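Local coordinates for putative capsid protein of prophage (Escherichia coli CFT073, PDB 3BQW) that probably builds the shell of a viral head as a major capsid protein of the HK97 type, although its function has not been established, at residues A[5-9]-A[117-121]; A[183-189]-A[217-223]; A[226-231]-A[250-254]; A[312-318]-A[328-334]. Residue numbers count along the deposited sequence, not the author numbering.

Contact 1: A[5-9]-A[117-121]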
# COMPACT_ATOMS: atom_id res chain seq x y z
N ALA A 5 3.68 36.56 4.44
CA ALA A 5 3.84 35.08 4.28
C ALA A 5 4.87 34.79 3.17
O ALA A 5 4.69 35.20 2.02
CB ALA A 5 2.50 34.42 3.97
N MET A 6 5.96 34.12 3.54
CA MET A 6 6.96 33.64 2.57
C MET A 6 6.85 32.12 2.41
O MET A 6 6.64 31.41 3.39
CB MET A 6 8.37 34.02 3.03
CG MET A 6 9.36 34.28 1.88
SD MET A 6 9.11 35.90 1.08
CE MET A 6 8.46 36.90 2.41
N ALA A 7 6.99 31.63 1.18
CA ALA A 7 6.86 30.20 0.90
C ALA A 7 8.10 29.48 1.41
O ALA A 7 9.20 30.01 1.29
CB ALA A 7 6.65 29.94 -0.61
N LEU A 8 7.92 28.31 2.01
CA LEU A 8 9.04 27.52 2.49
C LEU A 8 9.71 26.90 1.30
O LEU A 8 9.03 26.46 0.38
CB LEU A 8 8.59 26.41 3.44
CG LEU A 8 7.89 26.83 4.74
CD1 LEU A 8 7.72 25.62 5.62
CD2 LEU A 8 8.66 27.97 5.43
N ASN A 9 11.03 26.87 1.30
CA ASN A 9 11.74 26.17 0.25
C ASN A 9 11.81 24.68 0.58
O ASN A 9 11.44 24.23 1.67
CB ASN A 9 13.12 26.78 -0.01
CG ASN A 9 14.05 26.71 1.19
OD1 ASN A 9 14.22 25.66 1.80
ND2 ASN A 9 14.67 27.85 1.53
N ARG A 117 0.83 28.72 9.91
CA ARG A 117 1.04 28.29 8.53
C ARG A 117 1.82 26.97 8.54
O ARG A 117 1.45 26.04 7.82
CB ARG A 117 1.77 29.35 7.68
CG ARG A 117 0.83 30.36 7.00
CD ARG A 117 1.59 31.47 6.23
NE ARG A 117 2.45 30.91 5.17
CZ ARG A 117 3.76 30.69 5.27
NH1 ARG A 117 4.44 31.02 6.36
NH2 ARG A 117 4.42 30.16 4.24
N MET A 118 2.84 26.90 9.39
CA MET A 118 3.67 25.70 9.52
C MET A 118 2.84 24.49 9.91
O MET A 118 3.05 23.42 9.37
CB MET A 118 4.76 25.86 10.58
CG MET A 118 5.79 26.94 10.32
SD MET A 118 6.83 26.68 8.90
CE MET A 118 6.66 24.87 8.70
N ARG A 119 1.95 24.66 10.88
CA ARG A 119 1.02 23.60 11.28
C ARG A 119 0.16 23.11 10.12
O ARG A 119 -0.06 21.91 9.98
CB ARG A 119 0.09 24.06 12.39
CG ARG A 119 0.78 24.35 13.70
CD ARG A 119 1.37 23.10 14.35
NE ARG A 119 0.39 22.02 14.53
CZ ARG A 119 -0.50 21.95 15.52
NH1 ARG A 119 -0.61 22.92 16.42
NH2 ARG A 119 -1.30 20.91 15.60
N LEU A 120 -0.36 24.04 9.33
CA LEU A 120 -1.20 23.67 8.18
C LEU A 120 -0.40 23.00 7.08
O LEU A 120 -0.89 22.04 6.47
CB LEU A 120 -1.92 24.89 7.62
CG LEU A 120 -2.93 25.53 8.59
CD1 LEU A 120 -3.49 26.80 8.01
CD2 LEU A 120 -4.01 24.57 8.95
N ILE A 121 0.83 23.48 6.85
CA ILE A 121 1.70 22.95 5.82
C ILE A 121 2.08 21.51 6.15
O ILE A 121 1.91 20.62 5.32
CB ILE A 121 2.96 23.82 5.61
CG1 ILE A 121 2.60 25.12 4.88
CG2 ILE A 121 4.03 23.05 4.83
CD1 ILE A 121 3.61 26.22 5.04

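Contact 2: A[183-189]-A[217-223]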
# COMPACT_ATOMS: atom_id res chain seq x y z
N ASP A 183 -20.15 -28.10 8.85
CA ASP A 183 -20.60 -28.32 10.20
C ASP A 183 -19.55 -27.70 11.10
O ASP A 183 -18.41 -28.17 11.18
CB ASP A 183 -20.76 -29.82 10.50
CG ASP A 183 -21.24 -30.10 11.92
OD1 ASP A 183 -21.29 -29.18 12.75
OD2 ASP A 183 -21.55 -31.27 12.21
N LYS A 184 -19.95 -26.62 11.77
CA LYS A 184 -19.07 -25.83 12.61
C LYS A 184 -18.57 -26.58 13.82
O LYS A 184 -17.54 -26.23 14.38
CB LYS A 184 -19.80 -24.56 13.04
CG LYS A 184 -20.21 -23.64 11.88
CD LYS A 184 -19.06 -23.39 10.91
CE LYS A 184 -19.37 -22.24 9.96
NZ LYS A 184 -20.29 -22.69 8.88
N GLU A 185 -19.29 -27.62 14.23
CA GLU A 185 -18.85 -28.46 15.32
C GLU A 185 -17.82 -29.50 14.91
O GLU A 185 -17.01 -29.91 15.72
CB GLU A 185 -20.05 -29.14 15.98
CG GLU A 185 -21.01 -28.14 16.57
CD GLU A 185 -20.45 -27.47 17.81
OE1 GLU A 185 -20.25 -28.17 18.82
OE2 GLU A 185 -20.22 -26.24 17.77
N THR A 186 -17.82 -29.93 13.65
CA THR A 186 -17.02 -31.11 13.26
C THR A 186 -15.99 -30.90 12.17
O THR A 186 -15.06 -31.70 12.03
CB THR A 186 -17.93 -32.28 12.86
OG1 THR A 186 -18.67 -31.95 11.69
CG2 THR A 186 -18.89 -32.63 14.01
N HIS A 187 -16.12 -29.83 11.40
CA HIS A 187 -15.20 -29.59 10.30
C HIS A 187 -13.86 -29.03 10.78
O HIS A 187 -13.80 -28.18 11.68
CB HIS A 187 -15.85 -28.64 9.31
CG HIS A 187 -15.14 -28.60 8.00
ND1 HIS A 187 -14.46 -27.48 7.56
CD2 HIS A 187 -14.97 -29.56 7.06
CE1 HIS A 187 -13.91 -27.75 6.38
NE2 HIS A 187 -14.21 -29.01 6.06
N TYR A 188 -12.78 -29.54 10.19
CA TYR A 188 -11.43 -29.05 10.44
C TYR A 188 -11.02 -28.10 9.32
O TYR A 188 -10.57 -28.55 8.27
CB TYR A 188 -10.45 -30.23 10.55
CG TYR A 188 -10.68 -31.07 11.78
CD1 TYR A 188 -9.89 -30.91 12.91
CD2 TYR A 188 -11.70 -32.02 11.83
CE1 TYR A 188 -10.10 -31.67 14.05
CE2 TYR A 188 -11.92 -32.79 12.97
CZ TYR A 188 -11.11 -32.61 14.08
OH TYR A 188 -11.31 -33.37 15.20
N PRO A 189 -11.19 -26.78 9.53
CA PRO A 189 -10.84 -25.82 8.47
C PRO A 189 -9.36 -25.75 8.12
O PRO A 189 -9.04 -25.31 7.02
CB PRO A 189 -11.36 -24.48 9.03
CG PRO A 189 -11.39 -24.65 10.46
CD PRO A 189 -11.71 -26.09 10.73
N LEU A 217 -14.01 -18.38 10.16
CA LEU A 217 -12.95 -19.24 10.68
C LEU A 217 -13.10 -19.47 12.17
O LEU A 217 -12.97 -20.58 12.66
CB LEU A 217 -11.58 -18.66 10.35
CG LEU A 217 -10.34 -19.50 10.77
CD1 LEU A 217 -10.43 -20.96 10.27
CD2 LEU A 217 -9.07 -18.83 10.28
N ARG A 218 -13.39 -18.39 12.89
CA ARG A 218 -13.64 -18.39 14.34
C ARG A 218 -14.82 -19.25 14.76
O ARG A 218 -14.84 -19.82 15.86
CB ARG A 218 -13.92 -16.93 14.75
CG ARG A 218 -13.48 -16.51 16.09
CD ARG A 218 -13.66 -14.98 16.24
NE ARG A 218 -15.07 -14.58 16.09
CZ ARG A 218 -15.49 -13.45 15.54
NH1 ARG A 218 -14.63 -12.56 15.07
NH2 ARG A 218 -16.79 -13.20 15.45
N SER A 219 -15.84 -19.32 13.92
CA SER A 219 -17.06 -20.08 14.24
C SER A 219 -16.86 -21.60 14.25
O SER A 219 -17.73 -22.33 14.71
CB SER A 219 -18.19 -19.74 13.26
OG SER A 219 -17.94 -20.26 11.97
N PHE A 220 -15.73 -22.07 13.74
CA PHE A 220 -15.39 -23.50 13.78
C PHE A 220 -14.76 -23.87 15.11
O PHE A 220 -13.65 -23.46 15.40
CB PHE A 220 -14.41 -23.88 12.67
CG PHE A 220 -15.00 -23.87 11.29
CD1 PHE A 220 -15.78 -24.92 10.86
CD2 PHE A 220 -14.72 -22.84 10.41
CE1 PHE A 220 -16.32 -24.93 9.58
CE2 PHE A 220 -15.24 -22.84 9.13
CZ PHE A 220 -16.06 -23.89 8.72
N LYS A 221 -15.48 -24.69 15.87
CA LYS A 221 -14.96 -25.30 17.11
C LYS A 221 -13.55 -25.89 16.94
O LYS A 221 -12.71 -25.78 17.83
CB LYS A 221 -15.93 -26.40 17.56
CG LYS A 221 -15.85 -26.77 19.04
CD LYS A 221 -16.62 -28.09 19.30
CE LYS A 221 -16.94 -28.26 20.79
NZ LYS A 221 -18.10 -27.43 21.25
N LYS A 222 -13.30 -26.52 15.79
CA LYS A 222 -12.03 -27.17 15.54
C LYS A 222 -10.93 -26.17 15.22
O LYS A 222 -9.76 -26.46 15.44
CB LYS A 222 -12.16 -28.22 14.43
CG LYS A 222 -13.19 -29.32 14.71
CD LYS A 222 -12.94 -30.00 16.03
CE LYS A 222 -13.86 -31.21 16.22
NZ LYS A 222 -13.96 -31.54 17.67
N PHE A 223 -11.28 -24.99 14.72
CA PHE A 223 -10.30 -23.92 14.66
C PHE A 223 -9.95 -23.43 16.08
O PHE A 223 -8.78 -23.26 16.39
CB PHE A 223 -10.76 -22.74 13.79
CG PHE A 223 -9.99 -21.49 14.04
CD1 PHE A 223 -8.69 -21.36 13.59
CD2 PHE A 223 -10.54 -20.46 14.81
CE1 PHE A 223 -7.95 -20.22 13.86
CE2 PHE A 223 -9.80 -19.30 15.08
CZ PHE A 223 -8.51 -19.19 14.60
O HOH W 1 -15.19 -27.12 13.63

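Contact 3: A[226-231]-A[250-254]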
# COMPACT_ATOMS: atom_id res chain seq x y z
N LEU A 226 -7.35 -25.35 18.04
CA LEU A 226 -5.97 -25.24 17.54
C LEU A 226 -5.45 -23.82 17.58
O LEU A 226 -4.24 -23.59 17.51
CB LEU A 226 -5.88 -25.74 16.09
CG LEU A 226 -6.17 -27.21 15.83
CD1 LEU A 226 -6.11 -27.52 14.34
CD2 LEU A 226 -5.22 -28.09 16.62
N TYR A 227 -6.37 -22.86 17.65
CA TYR A 227 -6.06 -21.42 17.67
C TYR A 227 -5.14 -21.08 18.85
O TYR A 227 -5.49 -21.31 20.01
CB TYR A 227 -7.38 -20.61 17.73
CG TYR A 227 -7.27 -19.11 17.93
CD1 TYR A 227 -6.21 -18.37 17.42
CD2 TYR A 227 -8.28 -18.42 18.61
CE1 TYR A 227 -6.14 -16.99 17.61
CE2 TYR A 227 -8.22 -17.04 18.81
CZ TYR A 227 -7.15 -16.32 18.30
OH TYR A 227 -7.09 -14.94 18.49
N ASP A 228 -3.97 -20.54 18.53
CA ASP A 228 -2.95 -20.20 19.51
C ASP A 228 -2.83 -18.69 19.63
O ASP A 228 -2.05 -18.06 18.90
CB ASP A 228 -1.62 -20.82 19.09
CG ASP A 228 -0.60 -20.82 20.18
OD1 ASP A 228 -0.72 -20.04 21.15
OD2 ASP A 228 0.36 -21.62 20.05
N LEU A 229 -3.63 -18.12 20.55
CA LEU A 229 -3.64 -16.68 20.85
C LEU A 229 -2.27 -16.12 21.26
O LEU A 229 -2.02 -14.92 21.10
CB LEU A 229 -4.68 -16.39 21.96
CG LEU A 229 -4.92 -14.93 22.42
CD1 LEU A 229 -5.54 -14.08 21.31
CD2 LEU A 229 -5.81 -14.89 23.67
N SER A 230 -1.38 -16.96 21.79
CA SER A 230 -0.06 -16.52 22.24
C SER A 230 0.78 -15.90 21.13
O SER A 230 0.78 -16.38 19.99
CB SER A 230 0.74 -17.68 22.85
OG SER A 230 2.08 -17.62 22.39
N ARG A 231 1.49 -14.83 21.47
CA ARG A 231 2.41 -14.18 20.53
C ARG A 231 3.34 -13.22 21.27
O ARG A 231 3.07 -12.86 22.41
CB ARG A 231 1.65 -13.44 19.42
CG ARG A 231 0.17 -13.21 19.69
CD ARG A 231 -0.09 -12.31 20.90
NE ARG A 231 -0.64 -11.04 20.45
CZ ARG A 231 -1.86 -10.89 19.95
NH1 ARG A 231 -2.25 -9.69 19.55
NH2 ARG A 231 -2.70 -11.92 19.86
N PHE A 250 -3.36 -8.59 14.98
CA PHE A 250 -2.63 -9.82 15.03
C PHE A 250 -3.35 -10.74 16.00
O PHE A 250 -3.57 -10.39 17.15
CB PHE A 250 -1.18 -9.61 15.48
CG PHE A 250 -0.33 -10.84 15.27
CD1 PHE A 250 0.31 -11.05 14.08
CD2 PHE A 250 -0.23 -11.79 16.26
CE1 PHE A 250 1.05 -12.20 13.86
CE2 PHE A 250 0.52 -12.93 16.06
CZ PHE A 250 1.15 -13.14 14.86
N LYS A 251 -3.69 -11.93 15.52
CA LYS A 251 -4.55 -12.85 16.25
C LYS A 251 -3.80 -13.99 16.93
O LYS A 251 -4.32 -14.56 17.89
CB LYS A 251 -5.60 -13.45 15.30
CG LYS A 251 -6.60 -12.44 14.79
CD LYS A 251 -7.32 -11.76 15.94
CE LYS A 251 -8.35 -10.83 15.43
NZ LYS A 251 -8.99 -10.05 16.49
N GLY A 252 -2.62 -14.34 16.44
CA GLY A 252 -1.91 -15.50 16.94
C GLY A 252 -1.40 -16.35 15.81
O GLY A 252 -1.17 -15.87 14.72
N TYR A 253 -1.23 -17.64 16.09
CA TYR A 253 -0.64 -18.59 15.17
C TYR A 253 -1.48 -19.85 15.05
O TYR A 253 -2.21 -20.22 15.99
CB TYR A 253 0.78 -18.97 15.61
CG TYR A 253 1.76 -17.82 15.58
CD1 TYR A 253 2.61 -17.62 14.48
CD2 TYR A 253 1.83 -16.91 16.62
CE1 TYR A 253 3.52 -16.56 14.45
CE2 TYR A 253 2.72 -15.84 16.60
CZ TYR A 253 3.57 -15.67 15.52
OH TYR A 253 4.45 -14.61 15.54
N LEU A 254 -1.39 -20.48 13.88
CA LEU A 254 -1.97 -21.79 13.62
C LEU A 254 -0.80 -22.65 13.14
O LEU A 254 -0.52 -22.73 11.96
CB LEU A 254 -3.06 -21.64 12.55
CG LEU A 254 -4.02 -22.76 12.19
CD1 LEU A 254 -4.67 -23.40 13.44
CD2 LEU A 254 -5.10 -22.20 11.22

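Contact 4: A[312-318]-A[328-334]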
# COMPACT_ATOMS: atom_id res chain seq x y z
N MET A 312 11.71 9.60 -3.49
CA MET A 312 10.39 9.01 -3.23
C MET A 312 9.33 10.12 -3.32
O MET A 312 8.33 9.99 -4.04
CB MET A 312 10.33 8.35 -1.86
CG MET A 312 11.32 7.18 -1.63
SD MET A 312 11.03 6.37 -0.04
CE MET A 312 11.48 7.68 1.06
N PHE A 313 9.61 11.21 -2.63
CA PHE A 313 8.69 12.35 -2.47
C PHE A 313 9.41 13.64 -2.75
O PHE A 313 10.59 13.78 -2.45
CB PHE A 313 8.14 12.42 -1.03
CG PHE A 313 7.63 11.11 -0.52
CD1 PHE A 313 6.55 10.48 -1.14
CD2 PHE A 313 8.23 10.50 0.57
CE1 PHE A 313 6.08 9.25 -0.68
CE2 PHE A 313 7.78 9.28 1.04
CZ PHE A 313 6.70 8.64 0.42
N TYR A 314 8.67 14.59 -3.30
CA TYR A 314 9.19 15.93 -3.52
C TYR A 314 8.09 16.94 -3.19
O TYR A 314 7.16 17.13 -3.97
CB TYR A 314 9.66 16.09 -4.96
CG TYR A 314 10.38 17.36 -5.19
CD1 TYR A 314 11.76 17.44 -4.99
CD2 TYR A 314 9.70 18.50 -5.61
CE1 TYR A 314 12.42 18.64 -5.19
CE2 TYR A 314 10.35 19.67 -5.83
CZ TYR A 314 11.71 19.74 -5.62
OH TYR A 314 12.36 20.92 -5.84
N PRO A 315 8.19 17.56 -2.00
CA PRO A 315 7.23 18.53 -1.52
C PRO A 315 7.53 19.94 -2.00
O PRO A 315 8.70 20.31 -2.17
CB PRO A 315 7.35 18.39 -0.01
CG PRO A 315 8.80 18.12 0.20
CD PRO A 315 9.24 17.30 -1.00
N LYS A 316 6.48 20.71 -2.26
CA LYS A 316 6.61 22.09 -2.73
C LYS A 316 5.62 22.91 -1.96
O LYS A 316 4.51 22.46 -1.72
CB LYS A 316 6.24 22.22 -4.22
CG LYS A 316 7.07 21.41 -5.19
CD LYS A 316 6.53 21.50 -6.64
CE LYS A 316 6.76 22.88 -7.30
NZ LYS A 316 8.20 23.28 -7.35
N ASN A 317 6.01 24.13 -1.60
CA ASN A 317 5.08 25.10 -1.01
C ASN A 317 5.19 26.39 -1.85
O ASN A 317 6.29 26.81 -2.18
CB ASN A 317 5.43 25.35 0.46
CG ASN A 317 4.58 26.47 1.12
OD1 ASN A 317 3.34 26.49 1.06
ND2 ASN A 317 5.25 27.36 1.80
N TRP A 318 4.06 26.99 -2.23
CA TRP A 318 4.10 28.24 -2.99
C TRP A 318 2.85 29.06 -2.75
O TRP A 318 1.84 28.53 -2.33
CB TRP A 318 4.34 28.00 -4.51
CG TRP A 318 3.13 27.49 -5.26
CD1 TRP A 318 2.22 28.23 -5.96
CD2 TRP A 318 2.71 26.13 -5.37
NE1 TRP A 318 1.25 27.41 -6.49
CE2 TRP A 318 1.53 26.11 -6.15
CE3 TRP A 318 3.22 24.91 -4.88
CZ2 TRP A 318 0.85 24.94 -6.44
CZ3 TRP A 318 2.53 23.74 -5.18
CH2 TRP A 318 1.36 23.76 -5.95
N TYR A 328 -0.38 27.04 -1.51
CA TYR A 328 -0.53 25.59 -1.70
C TYR A 328 0.69 24.87 -1.15
O TYR A 328 1.78 25.43 -1.09
CB TYR A 328 -0.62 25.22 -3.18
CG TYR A 328 -1.82 25.78 -3.87
CD1 TYR A 328 -3.03 25.11 -3.82
CD2 TYR A 328 -1.75 26.99 -4.56
CE1 TYR A 328 -4.15 25.61 -4.44
CE2 TYR A 328 -2.87 27.50 -5.18
CZ TYR A 328 -4.07 26.79 -5.12
OH TYR A 328 -5.20 27.27 -5.72
N VAL A 329 0.46 23.62 -0.74
CA VAL A 329 1.52 22.64 -0.54
C VAL A 329 1.15 21.45 -1.43
O VAL A 329 -0.03 21.13 -1.64
CB VAL A 329 1.76 22.24 0.96
CG1 VAL A 329 0.62 21.44 1.52
CG2 VAL A 329 3.02 21.44 1.10
N GLN A 330 2.17 20.82 -1.99
CA GLN A 330 1.98 19.72 -2.92
C GLN A 330 3.16 18.76 -2.82
O GLN A 330 4.30 19.19 -2.66
CB GLN A 330 1.89 20.29 -4.33
CG GLN A 330 1.73 19.29 -5.42
CD GLN A 330 1.73 19.94 -6.77
OE1 GLN A 330 2.70 20.59 -7.14
NE2 GLN A 330 0.62 19.82 -7.50
N THR A 331 2.88 17.48 -2.95
CA THR A 331 3.91 16.45 -2.89
C THR A 331 3.86 15.55 -4.14
O THR A 331 2.85 14.88 -4.42
CB THR A 331 3.74 15.59 -1.62
OG1 THR A 331 3.62 16.45 -0.48
CG2 THR A 331 4.94 14.64 -1.44
N HIS A 332 4.97 15.56 -4.89
CA HIS A 332 5.18 14.71 -6.05
C HIS A 332 5.71 13.34 -5.66
O HIS A 332 6.56 13.22 -4.79
CB HIS A 332 6.19 15.36 -7.00
CG HIS A 332 5.67 16.59 -7.68
ND1 HIS A 332 5.27 17.71 -6.99
CD2 HIS A 332 5.47 16.86 -8.99
CE1 HIS A 332 4.86 18.63 -7.85
NE2 HIS A 332 4.95 18.13 -9.07
N SER A 333 5.19 12.31 -6.32
CA SER A 333 5.67 10.91 -6.16
C SER A 333 5.20 10.03 -7.34
O SER A 333 4.11 10.23 -7.87
CB SER A 333 5.14 10.31 -4.85
OG SER A 333 5.85 9.14 -4.51
N ALA A 334 6.02 9.05 -7.71
CA ALA A 334 5.71 8.13 -8.82
C ALA A 334 6.04 6.70 -8.42
O ALA A 334 6.90 6.08 -9.00
CB ALA A 334 6.47 8.54 -10.11

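Contact 1: A[5-9]-A[117-121]
Arg117 does most of the work where the first modelled residues of the chain, 5-9, cross helix 113-146. Its guanidinium lies against the extended backbone, one face covered by Ala5 CB and Met6 N, with Ala5 CB 3.7 Å from Arg117 NE. Arg117 NH2 reaches Met6 O at 2.7 Å, but the poor angle makes this a weak hydrogen bond. The main polar partner of Arg117 is elsewhere, Glu327, in a salt bridge from NE. At Met118 the contact turns apolar: the side chain leaves the helix sideways, yet its tip swings in and puts CE 3.3 Å from Leu8 CD1. One helical turn after Arg117, Ile121 backs the same leucine, CD1 to Leu8 CD1 at 4.2 Å, and both also touch Leu13. Past this point Asn9 N-caps helix 10-17 through OD1 to Gln12 N. An N-terminal arm laid across a long helix is consistent with an HK97-type capsid fold, with helix 113-146 as the probable spine helix.

Contact 2: A[183-189]-A[217-223]
Two lysines lie with their methylenes flat on aromatic rings. Lys184 CD sits 3.7 Å from the centroid of the Phe220 ring, whose opposite face is taken by Pro189 CB, while Lys222 CG is 3.9 Å from the centroid of the Tyr188 ring, almost on its normal. Lys184 NZ hydrogen-bonds to Trp179 O. Beside these CH-pi contacts runs a polar seam at the start of helix 221-226, where the first amides have no helical partner: Lys221 N donates to Lys184 O at 3.0 Å, and Lys222 N to water 1 at 2.9 Å. That water donates to Lys184 O and His187 O, both at 2.6 Å. The loop begins with an Asx turn at Asp183, and Glu185 OE1 meets Lys221 NZ at 3.3 Å in a salt bridge whose hydrogen bond is weak. Pro189 CG fills the inside, 3.8 Å from Leu217 CD1 and 3.9 Å from Phe223 CB. A loop wraps the joint between two consecutive helices, with Phe220 in the N-cap position of the second.

Contact 3: A[226-231]-A[250-254]
A single antiparallel beta bridge joins the loop 226-231 to strand 248-254, on the side away from that strand's partner 257-267. Leu226 opens the contact with CB 3.7 Å from Leu254 CD1, and both leucines also touch Ile190 of helix 190-198. Tyr227 starts away from the strand, but its ring folds back so that OH donates to Lys251 O at 2.9 Å; the ring also meets Phe223 and stands edge-to-face with Trp214. Asp228 forms the bridge proper, a hydrogen-bonded pair with Tyr253: Asp228 N to Tyr253 O is 3.1 Å and Tyr253 N to Asp228 O is 3.0 Å. Gly252 makes this closeness possible, since Asp228 O lies 3.2 Å from Gly252 CA, where a CB would clash, and its phi of 133° suits glycine alone. The pairing is limited to this bridge; Asp228 then opens an Asx turn, OD1 accepting from Ser230 N at 3.2 Å. Ser230 O comes to the edge of the Tyr253 ring. Arg231 turns back with its CB 3.6 Å from Phe250 CE2 and one guanidinium face over Phe250 CD2, while Arg231 NH1 makes a weak hydrogen bond, 2.8 Å long, to Phe250 O.

Contact 4: A[312-318]-A[328-334]
Six backbone hydrogen bonds define this antiparallel beta hairpin: Tyr314 N to His332 O 2.9 Å, His332 N to Tyr314 O 2.8 Å, Lys316 N to Gln330 O 2.7 Å, Gln330 N to Lys316 O 2.9 Å, Trp318 N to Tyr328 O 3.0 Å and Tyr328 N to Trp318 O 2.8 Å. At the non-hydrogen-bonded pairs, alpha carbons add CA-H...O contacts to oxygens already accepting backbone hydrogen bonds, as in Pro315 CA to Gln330 O at 3.2 Å; Pro315 fits there, since no amide is required across to Thr331. Ser333 OG donates to Met312 O at 2.7 Å. Lys316 NZ salt-bridges Asp300. On the face of Trp318, Tyr328 and Gln330, Tyr328 CB sits 3.6 Å from the centroid of the indole's six-membered ring, and Gln330 CB meets its edge at Trp318 CZ3, also 3.6 Å. The face of Pro315, Asn317, Val329 and Thr331 lies against helices 10-17 and 113-146; strand 90-92 pairs with 327-338 on its other side.

Contacts 1 and 4 belong to one end of the molecule, their centres about 13 Å apart, and share helix 113-146 and helix 10-17 as neighbours. Asn317 joins them directly, its side chain touching Ala7, Leu8, Arg117 and Ile121. Contact 4 is the buried member, held by regular backbone pairing; contact 1, at the first modelled residues, depends on one arginine and a few apolar tips. Contacts 2 and 3 lie across the chain's centre from contact 4. Both are partly exposed and follow each other along helix 221-226. Each sets a loop against a regular element: contact 2 with a bridging water and CH-pi packing, contact 3 with a single beta bridge; both have an Asx turn.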